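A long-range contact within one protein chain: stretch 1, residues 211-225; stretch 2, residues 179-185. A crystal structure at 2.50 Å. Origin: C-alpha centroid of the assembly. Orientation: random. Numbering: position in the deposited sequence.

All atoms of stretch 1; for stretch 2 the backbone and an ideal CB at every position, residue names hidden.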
ATOM      1  N   ASP A 211     -27.496  14.784   2.201  1.00 26.22           N
ATOM      2  CA  ASP A 211     -26.904  16.085   1.820  1.00 26.19           C
ATOM      3  C   ASP A 211     -27.235  16.480   0.395  1.00 25.26           C
ATOM      4  O   ASP A 211     -26.620  15.993  -0.546  1.00 21.52           O
ATOM      5  CB  ASP A 211     -25.363  16.094   2.041  1.00 26.70           C
ATOM      6  CG  ASP A 211     -24.641  17.400   1.760  1.00 27.43           C
ATOM      7  OD1 ASP A 211     -25.298  18.372   1.287  1.00 28.20           O
ATOM      8  OD2 ASP A 211     -23.424  17.449   1.975  1.00 31.76           O
ATOM      9  N   ILE A 212     -28.185  17.397   0.261  1.00 23.60           N
ATOM     10  CA  ILE A 212     -28.636  17.899  -1.041  1.00 23.03           C
ATOM     11  C   ILE A 212     -27.781  19.036  -1.615  1.00 25.94           C
ATOM     12  O   ILE A 212     -27.655  19.151  -2.826  1.00 27.17           O
ATOM     13  CB  ILE A 212     -30.151  18.190  -1.039  1.00 26.84           C
ATOM     14  CG1 ILE A 212     -30.749  18.116  -2.444  1.00 26.49           C
ATOM     15  CG2 ILE A 212     -30.501  19.505  -0.301  1.00 30.06           C
ATOM     16  CD1 ILE A 212     -30.974  16.731  -2.960  1.00 26.12           C
ATOM     17  N   LEU A 213     -27.165  19.841  -0.767  1.00 22.01           N
ATOM     18  CA  LEU A 213     -26.331  20.952  -1.232  1.00 21.11           C
ATOM     19  C   LEU A 213     -25.185  20.477  -2.131  1.00 27.73           C
ATOM     20  O   LEU A 213     -24.949  21.057  -3.201  1.00 29.94           O
ATOM     21  CB  LEU A 213     -25.891  21.863  -0.055  1.00 20.24           C
ATOM     22  CG  LEU A 213     -27.072  22.522   0.769  1.00 22.99           C
ATOM     23  CD1 LEU A 213     -26.591  23.200   2.016  1.00 23.10           C
ATOM     24  CD2 LEU A 213     -27.891  23.482  -0.053  1.00 20.78           C
ATOM     25  N   LYS A 214     -24.593  19.329  -1.785  1.00 23.11           N
ATOM     26  CA  LYS A 214     -23.510  18.747  -2.555  1.00 22.50           C
ATOM     27  C   LYS A 214     -24.005  18.125  -3.851  1.00 28.18           C
ATOM     28  O   LYS A 214     -23.208  17.879  -4.744  1.00 28.20           O
ATOM     29  CB  LYS A 214     -22.689  17.764  -1.687  1.00 24.72           C
ATOM     30  CG  LYS A 214     -23.399  16.494  -1.267  1.00 21.03           C
ATOM     31  CD  LYS A 214     -23.138  15.318  -2.189  1.00 12.27           C
ATOM     32  CE  LYS A 214     -23.621  14.045  -1.533  1.00 22.47           C
ATOM     33  NZ  LYS A 214     -25.115  13.910  -1.510  1.00 14.37           N
ATOM     34  N   GLU A 215     -25.323  17.845  -3.944  1.00 26.18           N
ATOM     35  CA  GLU A 215     -25.976  17.297  -5.145  1.00 24.65           C
ATOM     36  C   GLU A 215     -26.055  18.384  -6.210  1.00 28.14           C
ATOM     37  O   GLU A 215     -25.721  18.130  -7.361  1.00 27.79           O
ATOM     38  CB  GLU A 215     -27.373  16.756  -4.803  1.00 25.52           C
ATOM     39  CG  GLU A 215     -27.349  15.460  -3.979  1.00 26.70           C
ATOM     40  CD  GLU A 215     -26.595  14.313  -4.620  1.00 24.92           C
ATOM     41  OE1 GLU A 215     -26.597  14.228  -5.863  1.00 28.46           O
ATOM     42  OE2 GLU A 215     -25.917  13.560  -3.892  1.00 36.78           O
ATOM     43  N   TYR A 216     -26.424  19.620  -5.806  1.00 24.16           N
ATOM     44  CA  TYR A 216     -26.462  20.764  -6.729  1.00 24.04           C
ATOM     45  C   TYR A 216     -25.047  21.134  -7.180  1.00 28.09           C
ATOM     46  O   TYR A 216     -24.816  21.449  -8.347  1.00 28.89           O
ATOM     47  CB  TYR A 216     -27.172  21.974  -6.090  1.00 24.81           C
ATOM     48  CG  TYR A 216     -28.620  21.706  -5.749  1.00 25.00           C
ATOM     49  CD1 TYR A 216     -29.573  21.522  -6.749  1.00 26.31           C
ATOM     50  CD2 TYR A 216     -29.047  21.653  -4.427  1.00 25.45           C
ATOM     51  CE1 TYR A 216     -30.907  21.247  -6.437  1.00 28.13           C
ATOM     52  CE2 TYR A 216     -30.380  21.391  -4.103  1.00 26.44           C
ATOM     53  CZ  TYR A 216     -31.305  21.176  -5.111  1.00 31.07           C
ATOM     54  OH  TYR A 216     -32.617  20.901  -4.792  1.00 26.66           O
ATOM     55  N   MET A 217     -24.108  21.064  -6.236  1.00 23.65           N
ATOM     56  CA  MET A 217     -22.700  21.367  -6.390  1.00 20.97           C
ATOM     57  C   MET A 217     -21.979  20.293  -7.236  1.00 24.73           C
ATOM     58  O   MET A 217     -21.184  20.638  -8.123  1.00 25.94           O
ATOM     59  CB  MET A 217     -22.051  21.371  -4.989  1.00 21.62           C
ATOM     60  CG  MET A 217     -22.183  22.631  -4.216  1.00 24.29           C
ATOM     61  SD  MET A 217     -20.973  22.569  -2.862  1.00 26.91           S
ATOM     62  CE  MET A 217     -21.544  23.935  -1.899  1.00 25.58           C
ATOM     63  N   ALA A 218     -22.190  19.003  -6.913  1.00 19.51           N
ATOM     64  CA  ALA A 218     -21.415  17.919  -7.520  1.00 19.32           C
ATOM     65  C   ALA A 218     -22.090  16.618  -7.936  1.00 22.45           C
ATOM     66  O   ALA A 218     -21.771  16.153  -9.007  1.00 20.68           O
ATOM     67  CB  ALA A 218     -20.199  17.606  -6.649  1.00 19.62           C
ATOM     68  N   GLN A 219     -22.881  15.950  -7.072  1.00 20.91           N
ATOM     69  CA  GLN A 219     -23.383  14.624  -7.451  1.00 20.72           C
ATOM     70  C   GLN A 219     -24.545  14.570  -8.465  1.00 25.70           C
ATOM     71  O   GLN A 219     -24.714  13.570  -9.177  1.00 23.18           O
ATOM     72  CB  GLN A 219     -23.519  13.682  -6.251  1.00 21.57           C
ATOM     73  CG  GLN A 219     -23.954  12.271  -6.664  1.00 19.12           C
ATOM     74  CD  GLN A 219     -23.680  11.233  -5.646  1.00 27.31           C
ATOM     75  OE1 GLN A 219     -22.995  10.270  -5.941  1.00 22.00           O
ATOM     76  NE2 GLN A 219     -24.218  11.400  -4.431  1.00 17.11           N
ATOM     77  N   LYS A 220     -25.284  15.688  -8.576  1.00 24.57           N
ATOM     78  CA  LYS A 220     -26.357  15.919  -9.548  1.00 23.46           C
ATOM     79  C   LYS A 220     -27.639  15.048  -9.407  1.00 26.18           C
ATOM     80  O   LYS A 220     -28.358  14.809 -10.391  1.00 25.03           O
ATOM     81  CB  LYS A 220     -25.783  15.973 -10.976  1.00 24.28           C
ATOM     82  CG  LYS A 220     -24.512  16.810 -11.116  1.00 29.35           C
ATOM     83  CD  LYS A 220     -24.722  18.300 -10.843  1.00 29.35           C
ATOM     84  CE  LYS A 220     -23.455  19.084 -10.978  1.00 30.91           C
ATOM     85  NZ  LYS A 220     -23.437  19.854 -12.237  1.00 42.78           N
ATOM     86  N   GLU A 221     -27.947  14.640  -8.163  1.00 22.33           N
ATOM     87  CA  GLU A 221     -29.170  13.898  -7.856  1.00 22.93           C
ATOM     88  C   GLU A 221     -30.106  14.855  -7.151  1.00 29.84           C
ATOM     89  O   GLU A 221     -29.880  15.208  -6.006  1.00 31.58           O
ATOM     90  CB  GLU A 221     -28.897  12.661  -6.978  1.00 23.19           C
ATOM     91  CG  GLU A 221     -27.840  11.726  -7.542  1.00 26.20           C
ATOM     92  CD  GLU A 221     -27.360  10.650  -6.601  1.00 34.30           C
ATOM     93  OE1 GLU A 221     -27.864  10.581  -5.456  1.00 18.22           O
ATOM     94  OE2 GLU A 221     -26.453   9.885  -7.000  1.00 33.23           O
ATOM     95  N   TYR A 222     -31.112  15.341  -7.852  1.00 27.15           N
ATOM     96  CA  TYR A 222     -32.081  16.285  -7.289  1.00 27.00           C
ATOM     97  C   TYR A 222     -33.456  16.088  -7.898  1.00 31.96           C
ATOM     98  O   TYR A 222     -33.577  15.568  -9.011  1.00 32.78           O
ATOM     99  CB  TYR A 222     -31.612  17.749  -7.426  1.00 27.50           C
ATOM    100  CG  TYR A 222     -30.862  18.084  -8.694  1.00 27.59           C
ATOM    101  CD1 TYR A 222     -31.473  17.970  -9.941  1.00 30.19           C
ATOM    102  CD2 TYR A 222     -29.549  18.537  -8.650  1.00 27.40           C
ATOM    103  CE1 TYR A 222     -30.790  18.285 -11.114  1.00 30.06           C
ATOM    104  CE2 TYR A 222     -28.853  18.849  -9.817  1.00 28.80           C
ATOM    105  CZ  TYR A 222     -29.483  18.741 -11.046  1.00 34.54           C
ATOM    106  OH  TYR A 222     -28.812  19.052 -12.205  1.00 33.67           O
ATOM    107  N   ILE A 223     -34.492  16.465  -7.154  1.00 27.85           N
ATOM    108  CA  ILE A 223     -35.874  16.342  -7.586  1.00 26.89           C
ATOM    109  C   ILE A 223     -36.512  17.731  -7.590  1.00 32.34           C
ATOM    110  O   ILE A 223     -36.950  18.202  -8.622  1.00 34.84           O
ATOM    111  CB  ILE A 223     -36.676  15.308  -6.713  1.00 29.22           C
ATOM    112  CG1 ILE A 223     -35.978  13.924  -6.648  1.00 28.57           C
ATOM    113  CG2 ILE A 223     -38.108  15.161  -7.240  1.00 29.35           C
ATOM    114  CD1 ILE A 223     -36.455  12.939  -5.569  1.00 24.76           C
ATOM    115  N   TYR A 224     -36.530  18.386  -6.439  1.00 28.29           N
ATOM    116  CA  TYR A 224     -37.174  19.674  -6.201  1.00 28.44           C
ATOM    117  C   TYR A 224     -36.185  20.816  -6.174  1.00 34.72           C
ATOM    118  O   TYR A 224     -34.980  20.565  -6.008  1.00 35.25           O
ATOM    119  CB  TYR A 224     -37.906  19.616  -4.835  1.00 28.09           C
ATOM    120  CG  TYR A 224     -38.748  18.369  -4.680  1.00 26.00           C
ATOM    121  CD1 TYR A 224     -39.903  18.182  -5.448  1.00 27.02           C
ATOM    122  CD2 TYR A 224     -38.356  17.339  -3.819  1.00 23.89           C
ATOM    123  CE1 TYR A 224     -40.662  17.020  -5.339  1.00 26.67           C
ATOM    124  CE2 TYR A 224     -39.111  16.170  -3.701  1.00 24.03           C
ATOM    125  CZ  TYR A 224     -40.269  16.023  -4.459  1.00 33.29           C
ATOM    126  OH  TYR A 224     -41.031  14.886  -4.362  1.00 34.51           O
ATOM    127  N   PRO A 225     -36.681  22.078  -6.233  1.00 32.08           N
ATOM    128  CA  PRO A 225     -35.774  23.232  -6.094  1.00 32.52           C
ATOM    129  C   PRO A 225     -35.069  23.225  -4.726  1.00 36.91           C
ATOM    130  O   PRO A 225     -35.517  22.540  -3.794  1.00 38.25           O
ATOM    131  CB  PRO A 225     -36.727  24.439  -6.225  1.00 36.00           C
ATOM    132  CG  PRO A 225     -37.970  23.916  -6.865  1.00 39.37           C
ATOM    133  CD  PRO A 225     -38.088  22.521  -6.380  1.00 34.24           C
ATOM    134  N   UNK A 179     -28.323   7.434  -0.310  1.00 23.23           N
ATOM    135  CA  UNK A 179     -29.552   7.958  -0.849  1.00 23.54           C
ATOM    136  C   UNK A 179     -29.589   9.474  -0.588  1.00 27.52           C
ATOM    137  O   UNK A 179     -29.100   9.929   0.438  1.00 27.62           O
ATOM    138  CB  UNK A 179     -30.762   7.252  -0.234  1.00 23.54           C
ATOM    139  N   UNK A 180     -30.066  10.244  -1.565  1.00 23.28           N
ATOM    140  CA  UNK A 180     -30.022  11.694  -1.462  1.00 23.71           C
ATOM    141  C   UNK A 180     -31.365  12.464  -1.572  1.00 29.68           C
ATOM    142  O   UNK A 180     -31.990  12.636  -0.525  1.00 30.08           O
ATOM    143  CB  UNK A 180     -29.083  12.206  -2.556  1.00 23.71           C
ATOM    144  N   UNK A 181     -31.866  12.933  -2.753  1.00 24.81           N
ATOM    145  CA  UNK A 181     -33.147  13.669  -2.741  1.00 23.85           C
ATOM    146  C   UNK A 181     -34.350  12.873  -2.209  1.00 28.79           C
ATOM    147  O   UNK A 181     -35.323  13.474  -1.731  1.00 29.97           O
ATOM    148  CB  UNK A 181     -33.465  14.139  -4.162  1.00 23.85           C
ATOM    149  N   UNK A 182     -34.292  11.538  -2.294  1.00 25.34           N
ATOM    150  CA  UNK A 182     -35.362  10.652  -1.821  1.00 26.91           C
ATOM    151  C   UNK A 182     -34.932   9.920  -0.525  1.00 34.02           C
ATOM    152  O   UNK A 182     -35.518   8.889  -0.162  1.00 35.26           O
ATOM    153  CB  UNK A 182     -35.727   9.639  -2.908  1.00 26.91           C
ATOM    154  N   UNK A 183     -33.932  10.494   0.192  1.00 29.83           N
ATOM    155  CA  UNK A 183     -33.422   9.963   1.451  1.00 29.48           C
ATOM    156  C   UNK A 183     -34.491   9.825   2.523  1.00 35.55           C
ATOM    157  O   UNK A 183     -34.455   8.843   3.283  1.00 35.98           O
ATOM    158  CB  UNK A 183     -32.297  10.860   1.971  1.00 29.48           C
ATOM    159  N   UNK A 184     -35.434  10.806   2.605  1.00 31.66           N
ATOM    160  CA  UNK A 184     -36.472  10.794   3.633  1.00 32.30           C
ATOM    161  C   UNK A 184     -37.408   9.597   3.516  1.00 34.16           C
ATOM    162  O   UNK A 184     -37.815   9.036   4.539  1.00 34.87           O
ATOM    163  CB  UNK A 184     -37.287  12.087   3.562  1.00 32.30           C
ATOM    164  N   UNK A 185     -37.700   9.186   2.266  1.00 28.97           N
ATOM    165  CA  UNK A 185     -38.550   8.036   1.926  1.00 28.80           C
ATOM    166  C   UNK A 185     -37.851   6.746   2.403  1.00 33.01           C
ATOM    167  O   UNK A 185     -38.470   5.920   3.058  1.00 34.32           O
ATOM    168  CB  UNK A 185     -38.826   7.984   0.422  1.00 28.80           C
TER

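At position 179 the CA-to-CB bond points away from stretch 1, and no atom of stretch 1 lies within 5.5 Å of the ideal CB. The backbone is extended, with phi/psi of -124/140, a region comfortable for beta-branched residues, but stretch 1 puts no further limit on the choice. The residue is Ile179, and its side chain makes no contact with stretch 1.

Position 180 is the opposite case. Its CB points toward stretch 1 and into a cluster of polar groups: the ideal CB is 3.5 Å from Glu221 OE1, 3.7 Å from Glu215 OE2 and 4.4 Å from Lys214 NZ. Both signs of charge are already present, for Lys214 NZ forms a salt bridge with Glu215 OE2 at 2.5 Å, and Gln219 NE2 donates to the same Glu215 OE2 at 2.8 Å. An apolar side chain would offer these groups nothing. A short one carrying an acceptor for the lysine and a donor for a carboxylate would serve best; Asn fits that description most fully, while Ser or Thr could meet part of it, and Asp could accept from the lysine but would crowd the two glutamate carboxylates. The residue is Asn180. Its amide answers both demands: Lys214 NZ donates to Asn180 OD1 at 2.6 Å, and Asn180 ND2 donates to Glu221 OE1 at 3.1 Å with an angle of 150°. Lys214 NZ also donates to Asp211 O at 2.7 Å, so the ammonium ties the asparagine to the backbone at Asp211, ahead of the turn that leads into the helix. Proximity alone does not make a bond here: Asn180 ND2 lies 3.3 Å from Glu215 OE2, but at a poor angle.

At position 181 the polar setting gives way to an apolar one. The ideal CB points toward stretch 1, 3.5 Å from Ile223 CD1, 3.8 Å from Ile212 CD1 and 4.0 Å from Tyr222 CA. A compact apolar side chain suits this place; Ala, Val or Pro are reasonable, and the phi of -60° is one that proline accepts. It is also the second position of a type I turn running from 180 to 183, a favoured site for proline. The residue is Pro181. Its CB packs 3.6 Å from Ile223 CD1 and 3.7 Å from Ile212 CD1, while its CD lies 3.3 Å from Glu221 O.

Position 182 points sideways, with only Ile223 CD1 near its ideal CB, at 4.3 Å. It directly precedes a helix, where Ser, Thr, Asp or Asn are common. Ser182 occupies it, although its side chain makes no capping bond; its OG is hydrogen-bonded elsewhere in the structure.

Position 183 opens the helix beyond reach of stretch 1, which sets no preference; it is Ala183, whose N closes the turn on Asn180 O at 3.0 Å.

Position 184 points sideways, so only a long side chain could reach Tyr224; a large aromatic such as Trp, Tyr or Phe, or a long flexible chain, could span the gap, and an apolar ring edge suits the tyrosine ring. Trp184 does so edge to edge, its CH2 lying 4.1 Å from Tyr224 OH.

Position 185 points toward stretch 1, but nothing lies within 5.5 Å of its ideal CB, so stretch 1 hardly limits the choice and most residues that tolerate a helix would do; it is Ile185, which makes no contact.

Stretch 2 (179-185) INPSAWI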
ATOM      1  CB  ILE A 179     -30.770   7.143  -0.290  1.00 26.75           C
ATOM      2  CG1 ILE A 179     -32.089   7.410  -1.081  1.00 26.30           C
ATOM      3  CG2 ILE A 179     -30.936   7.311   1.228  1.00 27.53           C
ATOM      4  CD1 ILE A 179     -32.234   6.632  -2.372  1.00 21.15           C
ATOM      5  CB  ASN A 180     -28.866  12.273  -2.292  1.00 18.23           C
ATOM      6  CG  ASN A 180     -27.529  11.761  -1.829  1.00 25.77           C
ATOM      7  OD1 ASN A 180     -27.002  12.210  -0.825  1.00 17.25           O
ATOM      8  ND2 ASN A 180     -26.964  10.776  -2.528  1.00 22.18           N
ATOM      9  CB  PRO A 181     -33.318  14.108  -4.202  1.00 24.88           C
ATOM     10  CG  PRO A 181     -32.455  13.214  -4.991  1.00 28.39           C
ATOM     11  CD  PRO A 181     -31.305  12.865  -4.122  1.00 23.97           C
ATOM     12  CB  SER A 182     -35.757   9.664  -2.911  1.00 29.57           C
ATOM     13  OG  SER A 182     -34.626   8.923  -3.340  1.00 37.25           O
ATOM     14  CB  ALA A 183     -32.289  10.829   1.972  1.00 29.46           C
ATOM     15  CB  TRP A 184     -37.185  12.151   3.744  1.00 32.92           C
ATOM     16  CG  TRP A 184     -38.512  12.298   3.040  1.00 35.43           C
ATOM     17  CD1 TRP A 184     -39.751  12.245   3.613  1.00 39.62           C
ATOM     18  CD2 TRP A 184     -38.723  12.611   1.655  1.00 35.30           C
ATOM     19  NE1 TRP A 184     -40.723  12.506   2.672  1.00 39.81           N
ATOM     20  CE2 TRP A 184     -40.121  12.727   1.458  1.00 41.16           C
ATOM     21  CE3 TRP A 184     -37.869  12.783   0.548  1.00 35.56           C
ATOM     22  CZ2 TRP A 184     -40.681  13.034   0.201  1.00 40.80           C
ATOM     23  CZ3 TRP A 184     -38.425  13.050  -0.699  1.00 37.03           C
ATOM     24  CH2 TRP A 184     -39.810  13.195  -0.862  1.00 39.05           C
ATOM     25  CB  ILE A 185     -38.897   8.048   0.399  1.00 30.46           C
ATOM     26  CG1 ILE A 185     -39.873   9.190   0.084  1.00 30.57           C
ATOM     27  CG2 ILE A 185     -39.432   6.683  -0.085  1.00 30.13           C
ATOM     28  CD1 ILE A 185     -39.927   9.546  -1.281  1.00 30.97           C
TER
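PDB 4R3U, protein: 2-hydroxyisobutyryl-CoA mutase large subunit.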